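4-amino-4-deoxy-L-arabinose transferase or related glycosyltransferases of PMT family (Cupriavidus metallidurans, PDB 5EZM) probably transfers 4-amino-4-deoxy-L-arabinose from a polyprenyl-phosphate carrier to lipid A, as a zinc-binding membrane glycosyltransferase of the GT-C fold. Local coordinates at residues 174-179 against 191-195; 217-221 against 325-330. All coordinates share one frame; numbering follows the deposited sequence.

Contact 1 (174-179 against 191-195); sequences FMLMGQ and WMVAC. With DSL (mono-trans, octa-cis decaprenyl-phosphate), chain C; MPG ([(Z)-octadec-9-enyl] (2R)-2,3-bis(oxidanyl)propanoate), chain S.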
loop_
_atom_site.group_PDB
_atom_site.type_symbol
_atom_site.label_atom_id
_atom_site.label_comp_id
_atom_site.label_asym_id
_atom_site.label_seq_id
_atom_site.Cartn_x
_atom_site.Cartn_y
_atom_site.Cartn_z
ATOM N N PHE A 174 -3.748 2.959 -20.236
ATOM C CA PHE A 174 -4.755 2.681 -21.255
ATOM C C PHE A 174 -5.156 3.954 -21.989
ATOM O O PHE A 174 -5.387 3.929 -23.205
ATOM C CB PHE A 174 -5.979 2.010 -20.628
ATOM C CG PHE A 174 -5.698 0.648 -20.053
ATOM C CD1 PHE A 174 -4.564 -0.058 -20.423
ATOM C CD2 PHE A 174 -6.567 0.076 -19.139
ATOM C CE1 PHE A 174 -4.304 -1.306 -19.891
ATOM C CE2 PHE A 174 -6.313 -1.171 -18.604
ATOM C CZ PHE A 174 -5.180 -1.863 -18.980
ATOM N N MET A 175 -5.232 5.078 -21.272
ATOM C CA MET A 175 -5.511 6.346 -21.936
ATOM C C MET A 175 -4.421 6.693 -22.941
ATOM O O MET A 175 -4.714 7.157 -24.050
ATOM C CB MET A 175 -5.663 7.459 -20.902
ATOM C CG MET A 175 -5.768 8.858 -21.493
ATOM S SD MET A 175 -7.211 9.087 -22.553
ATOM C CE MET A 175 -7.132 10.853 -22.844
ATOM N N LEU A 176 -3.154 6.469 -22.579
ATOM C CA LEU A 176 -2.069 6.760 -23.514
ATOM C C LEU A 176 -2.098 5.815 -24.710
ATOM O O LEU A 176 -1.859 6.239 -25.845
ATOM C CB LEU A 176 -0.719 6.684 -22.803
ATOM C CG LEU A 176 -0.491 7.682 -21.664
ATOM C CD1 LEU A 176 0.932 7.582 -21.134
ATOM C CD2 LEU A 176 -0.802 9.100 -22.108
ATOM N N MET A 177 -2.392 4.532 -24.478
ATOM C CA MET A 177 -2.470 3.578 -25.581
ATOM C C MET A 177 -3.593 3.940 -26.544
ATOM O O MET A 177 -3.440 3.811 -27.765
ATOM C CB MET A 177 -2.674 2.160 -25.046
ATOM C CG MET A 177 -1.524 1.610 -24.215
ATOM S SD MET A 177 -0.021 1.330 -25.170
ATOM C CE MET A 177 -0.597 0.164 -26.404
ATOM N N GLY A 178 -4.730 4.396 -26.012
ATOM C CA GLY A 178 -5.870 4.710 -26.855
ATOM C C GLY A 178 -5.724 5.981 -27.664
ATOM O O GLY A 178 -6.457 6.168 -28.637
ATOM N N GLN A 179 -4.798 6.857 -27.286
ATOM C CA GLN A 179 -4.606 8.121 -27.980
ATOM C C GLN A 179 -3.416 8.099 -28.931
ATOM O O GLN A 179 -2.983 9.161 -29.388
ATOM C CB GLN A 179 -4.452 9.259 -26.969
ATOM C CG GLN A 179 -5.676 9.467 -26.095
ATOM C CD GLN A 179 -6.933 9.706 -26.907
ATOM O OE1 GLN A 179 -6.921 10.446 -27.889
ATOM N NE2 GLN A 179 -8.026 9.071 -26.503
ATOM N N TRP A 191 -8.920 0.403 -26.014
ATOM C CA TRP A 191 -8.143 1.011 -24.942
ATOM C C TRP A 191 -8.967 2.016 -24.153
ATOM O O TRP A 191 -8.690 2.245 -22.970
ATOM C CB TRP A 191 -6.891 1.678 -25.504
ATOM C CG TRP A 191 -5.878 0.713 -26.022
ATOM C CD1 TRP A 191 -5.457 0.579 -27.312
ATOM C CD2 TRP A 191 -5.160 -0.264 -25.262
ATOM N NE1 TRP A 191 -4.517 -0.418 -27.402
ATOM C CE2 TRP A 191 -4.317 -0.953 -26.156
ATOM C CE3 TRP A 191 -5.146 -0.624 -23.910
ATOM C CZ2 TRP A 191 -3.469 -1.979 -25.744
ATOM C CZ3 TRP A 191 -4.301 -1.641 -23.502
ATOM C CH2 TRP A 191 -3.475 -2.307 -24.416
ATOM N N MET A 192 -9.979 2.623 -24.778
ATOM C CA MET A 192 -10.808 3.576 -24.049
ATOM C C MET A 192 -11.768 2.874 -23.097
ATOM O O MET A 192 -11.915 3.295 -21.944
ATOM C CB MET A 192 -11.567 4.474 -25.023
ATOM C CG MET A 192 -10.762 5.683 -25.460
ATOM S SD MET A 192 -9.938 6.476 -24.060
ATOM C CE MET A 192 -8.221 6.165 -24.457
ATOM N N VAL A 193 -12.428 1.804 -23.551
ATOM C CA VAL A 193 -13.254 1.025 -22.631
ATOM C C VAL A 193 -12.383 0.378 -21.563
ATOM O O VAL A 193 -12.812 0.216 -20.415
ATOM C CB VAL A 193 -14.100 -0.018 -23.393
ATOM C CG1 VAL A 193 -13.223 -1.060 -24.055
ATOM C CG2 VAL A 193 -15.096 -0.685 -22.455
ATOM N N ALA A 194 -11.145 0.015 -21.910
ATOM C CA ALA A 194 -10.219 -0.476 -20.896
ATOM C C ALA A 194 -9.919 0.604 -19.866
ATOM O O ALA A 194 -9.819 0.324 -18.665
ATOM C CB ALA A 194 -8.933 -0.967 -21.558
ATOM N N CYS A 195 -9.787 1.851 -20.321
ATOM C CA CYS A 195 -9.520 2.960 -19.414
ATOM C C CYS A 195 -10.694 3.189 -18.469
ATOM O O CYS A 195 -10.520 3.234 -17.244
ATOM C CB CYS A 195 -9.217 4.221 -20.223
ATOM S SG CYS A 195 -8.972 5.713 -19.249
HETATM C C21 DSL C . -5.480 11.557 -17.523
HETATM C C22 DSL C . -6.413 10.393 -17.809
HETATM C C23 DSL C . -5.890 8.964 -17.732
HETATM C C24 DSL C . -7.694 10.630 -18.129
HETATM C C25 DSL C . -8.657 9.450 -18.421
HETATM C C26 DSL C . -9.993 9.720 -17.676
HETATM C C27 DSL C . -11.180 9.712 -18.698
HETATM C C28 DSL C . -11.053 8.915 -20.019
HETATM C C29 DSL C . -12.309 10.396 -18.425
HETATM C C30 DSL C . -12.434 11.190 -17.099
HETATM C C31 DSL C . -13.414 12.396 -17.286
HETATM C C32 DSL C . -14.515 12.371 -16.167
HETATM C C33 DSL C . -15.733 11.437 -16.300
HETATM C C34 DSL C . -14.400 13.181 -15.087
HETATM C C2 MPG S . -7.605 -3.985 -14.745
HETATM C C3 MPG S . -8.803 -3.065 -14.955
HETATM C C4 MPG S . -9.503 -3.259 -16.295
HETATM C C5 MPG S . -8.822 -4.313 -17.184
HETATM C C6 MPG S . -9.225 -4.181 -18.660
HETATM C C7 MPG S . -8.128 -4.676 -19.624
HETATM C C8 MPG S . -8.642 -4.740 -21.083
HETATM C C9 MPG S . -7.513 -4.707 -22.142
HETATM C C10 MPG S . -8.079 -4.389 -23.555
HETATM C C11 MPG S . -7.040 -4.560 -24.683
HETATM C C12 MPG S . -7.525 -3.924 -26.029
HETATM C C13 MPG S . -6.472 -4.042 -27.148
HETATM C C14 MPG S . -6.850 -3.198 -28.404
HETATM C C1 MPG S . -7.082 -3.947 -13.306
#
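The carbonyl O of Phe174 accepts the helix bond from Gly178 N at 2.9 Å, and Met192 CE of the facing helix lies near the same oxygen. No hydrogen bond joins 174-179 to 191-195; the contact itself is apolar. Trp191 has the largest share of it. Met177 CB stands over one face of the indole, 3.5 Å from the centroid of the Trp191 five-membered ring, in a CH-pi contact. The Met177 chain bends at both chi2 (-67°) and chi3, bringing Met177 CE near Trp191 CZ2. The opposite face of Trp191 receives the tail of a bound MPG lipid. The two segments are facing arms of an antiparallel helical hairpin, helices 160-178 and 185-206; the axes of 174-178 and 191-195 approach to 8.0 Å at 163°. Gly178 CA lies 3.5 Å from Trp191 CB. Further along, Phe174 CD1 reaches Trp191 CZ3 at 3.5 Å, with the ring planes at 39°. Phe174 CD2 meets Ala194 CB at 3.5 Å. Met175 SD touches Met192 CE at 3.6 Å. On that side the hairpin meets the decaprenyl phosphate, where Met175 CB is 3.5 Å from DSL C23 and Cys195 SG faces DSL C25.

Contact 2 (217-221 against 325-330); sequences VLVVY and LMAGIW. With DSL (mono-trans, octa-cis decaprenyl-phosphate), chain C.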
loop_
_atom_site.group_PDB
_atom_site.type_symbol
_atom_site.label_atom_id
_atom_site.label_comp_id
_atom_site.label_asym_id
_atom_site.label_seq_id
_atom_site.Cartn_x
_atom_site.Cartn_y
_atom_site.Cartn_z
ATOM N N VAL A 217 -6.923 15.634 -13.852
ATOM C CA VAL A 217 -5.773 15.550 -14.751
ATOM C C VAL A 217 -6.204 15.735 -16.197
ATOM O O VAL A 217 -5.457 16.289 -17.015
ATOM C CB VAL A 217 -5.035 14.210 -14.543
ATOM C CG1 VAL A 217 -3.905 14.060 -15.547
ATOM C CG2 VAL A 217 -4.501 14.121 -13.125
ATOM N N LEU A 218 -7.421 15.310 -16.535
ATOM C CA LEU A 218 -7.911 15.519 -17.889
ATOM C C LEU A 218 -8.136 17.001 -18.161
ATOM O O LEU A 218 -7.552 17.565 -19.095
ATOM C CB LEU A 218 -9.192 14.717 -18.114
ATOM C CG LEU A 218 -9.773 14.774 -19.528
ATOM C CD1 LEU A 218 -8.687 14.536 -20.566
ATOM C CD2 LEU A 218 -10.886 13.752 -19.674
ATOM N N VAL A 219 -8.957 17.662 -17.334
ATOM C CA VAL A 219 -9.338 19.039 -17.649
ATOM C C VAL A 219 -8.111 19.939 -17.643
ATOM O O VAL A 219 -7.909 20.739 -18.566
ATOM C CB VAL A 219 -10.439 19.548 -16.695
ATOM C CG1 VAL A 219 -11.742 18.803 -16.943
ATOM C CG2 VAL A 219 -10.032 19.423 -15.239
ATOM N N VAL A 220 -7.246 19.783 -16.634
ATOM C CA VAL A 220 -5.987 20.525 -16.596
ATOM C C VAL A 220 -5.244 20.356 -17.913
ATOM O O VAL A 220 -4.791 21.334 -18.525
ATOM C CB VAL A 220 -5.129 20.069 -15.403
ATOM C CG1 VAL A 220 -3.804 20.814 -15.391
ATOM C CG2 VAL A 220 -5.877 20.286 -14.098
ATOM N N TYR A 221 -5.144 19.112 -18.390
ATOM C CA TYR A 221 -4.502 18.862 -19.675
ATOM C C TYR A 221 -5.141 19.706 -20.770
ATOM O O TYR A 221 -4.455 20.466 -21.464
ATOM C CB TYR A 221 -4.572 17.375 -20.025
ATOM C CG TYR A 221 -3.930 17.036 -21.353
ATOM C CD1 TYR A 221 -2.559 16.850 -21.455
ATOM C CD2 TYR A 221 -4.697 16.906 -22.505
ATOM C CE1 TYR A 221 -1.967 16.543 -22.667
ATOM C CE2 TYR A 221 -4.115 16.599 -23.719
ATOM C CZ TYR A 221 -2.751 16.421 -23.798
ATOM O OH TYR A 221 -2.167 16.117 -25.008
ATOM N N LEU A 325 3.622 15.026 -21.570
ATOM C CA LEU A 325 2.888 16.099 -20.905
ATOM C C LEU A 325 1.715 15.546 -20.105
ATOM O O LEU A 325 1.395 16.059 -19.026
ATOM C CB LEU A 325 2.406 17.119 -21.937
ATOM C CG LEU A 325 1.490 18.245 -21.451
ATOM C CD1 LEU A 325 2.196 19.131 -20.440
ATOM C CD2 LEU A 325 0.989 19.070 -22.627
ATOM N N MET A 326 1.065 14.494 -20.610
ATOM C CA MET A 326 -0.040 13.892 -19.872
ATOM C C MET A 326 0.447 13.239 -18.584
ATOM O O MET A 326 -0.205 13.351 -17.538
ATOM C CB MET A 326 -0.766 12.871 -20.746
ATOM C CG MET A 326 -1.910 12.160 -20.042
ATOM S SD MET A 326 -3.306 13.255 -19.719
ATOM C CE MET A 326 -3.917 13.533 -21.380
ATOM N N ALA A 327 1.590 12.551 -18.638
ATOM C CA ALA A 327 2.145 11.961 -17.424
ATOM C C ALA A 327 2.564 13.038 -16.430
ATOM O O ALA A 327 2.339 12.899 -15.220
ATOM C CB ALA A 327 3.330 11.060 -17.772
ATOM N N GLY A 328 3.169 14.120 -16.923
ATOM C CA GLY A 328 3.586 15.189 -16.034
ATOM C C GLY A 328 2.418 15.890 -15.367
ATOM O O GLY A 328 2.470 16.202 -14.175
ATOM N N ILE A 329 1.350 16.151 -16.125
ATOM C CA ILE A 329 0.155 16.741 -15.530
ATOM C C ILE A 329 -0.502 15.758 -14.570
ATOM O O ILE A 329 -1.099 16.162 -13.566
ATOM C CB ILE A 329 -0.810 17.206 -16.636
ATOM C CG1 ILE A 329 -0.181 18.353 -17.429
ATOM C CG2 ILE A 329 -2.143 17.639 -16.049
ATOM C CD1 ILE A 329 -1.049 18.875 -18.551
ATOM N N TRP A 330 -0.398 14.459 -14.852
ATOM C CA TRP A 330 -0.841 13.443 -13.903
ATOM C C TRP A 330 -0.130 13.608 -12.564
ATOM O O TRP A 330 -0.763 13.869 -11.531
ATOM C CB TRP A 330 -0.588 12.057 -14.502
ATOM C CG TRP A 330 -1.049 10.897 -13.681
ATOM C CD1 TRP A 330 -0.374 10.292 -12.661
ATOM C CD2 TRP A 330 -2.276 10.176 -13.834
ATOM N NE1 TRP A 330 -1.113 9.246 -12.160
ATOM C CE2 TRP A 330 -2.285 9.156 -12.865
ATOM C CE3 TRP A 330 -3.374 10.301 -14.690
ATOM C CZ2 TRP A 330 -3.347 8.268 -12.729
ATOM C CZ3 TRP A 330 -4.424 9.418 -14.551
ATOM C CH2 TRP A 330 -4.404 8.416 -13.580
HETATM C C21 DSL C . -5.480 11.557 -17.523
HETATM C C22 DSL C . -6.413 10.393 -17.809
HETATM C C23 DSL C . -5.890 8.964 -17.732
HETATM C C24 DSL C . -7.694 10.630 -18.129
HETATM C C25 DSL C . -8.657 9.450 -18.421
HETATM C C26 DSL C . -9.993 9.720 -17.676
HETATM C C27 DSL C . -11.180 9.712 -18.698
HETATM C C28 DSL C . -11.053 8.915 -20.019
HETATM C C29 DSL C . -12.309 10.396 -18.425
HETATM C C30 DSL C . -12.434 11.190 -17.099
HETATM C C31 DSL C . -13.414 12.396 -17.286
HETATM C C32 DSL C . -14.515 12.371 -16.167
HETATM C C33 DSL C . -15.733 11.437 -16.300
HETATM C C34 DSL C . -14.400 13.181 -15.087
#
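The pocket of the decaprenyl-phosphate tail is walled here by Val217 and Leu218 of one helix and by Met326 and Trp330 of another. Val217 CG1 packs 3.5 Å from Trp330 CA and also reaches DSL C21 at 3.6 Å. It thus serves the helix contact and the lipid together. Trp330 presents the six-membered part of its indole to the chain: Trp330 CZ3 is 3.5 Å from DSL C23, and DSL C21 lies in the ring plane at the edge. The far end of this indole is fixed outside the contact, where NE1 is hydrogen-bonded to Pro351 O. Met326 works both ways. Met326 SD approaches DSL C21 at 3.5 Å, while Met326 CE sits over the centre of one Tyr221 face, 3.5 Å from the ring centroid and 10° off the normal. Bends at both chi2 and chi3 (69°) turn the methyl onto the ring. This CH-pi contact, with the sulfur oblique to the ring, is a Met-aromatic pair. Helices 209-224 and 323-339, both in the membrane part of the GT-C fold, meet here; the axes of 217-221 and 325-330 approach to 9.4 Å, their directions 123° apart. Away from the decaprenyl chain, Ile329 packs against Val220 and Tyr221. Ile329 CG2 meets Val220 CG1 at 3.6 Å, and Ile329 CD1 reaches Tyr221 CA at 3.6 Å. Leu325 CD2 adds an oblique contact to Tyr221 CE1. Tyr221 OH is hydrogen-bonded to Arg322 N, which ties the end of the ring to the chain just before helix 323-339. No hydrogen bond joins the two segments. Val220 and Leu325 also touch a bound MPG, and Leu172 of helix 160-178 packs against Met326.

Overall arrangement
The contact centres lie 15 Å apart on the same side of the chain's centre. All nine touching residues of contact 1 are buried, whereas Val220 and Leu325 of contact 2 are partly exposed. Contact 1 joins neighbours in sequence, while contact 2 brings together helices separated by more than a hundred residues. Helices 185-206 and 209-224 are consecutive, and Leu176 CD2 packs on Met326 CG at 3.9 Å between the contacts. Both touch the same decaprenyl phosphate. Both set methionine against an aromatic ring, tryptophan in contact 1 and tyrosine in contact 2. Branched aliphatic side chains are prominent in contact 2, whereas contact 1 sets Gly178 beside Trp191 and Ala194 beside the Phe174 ring at closer helix spacing.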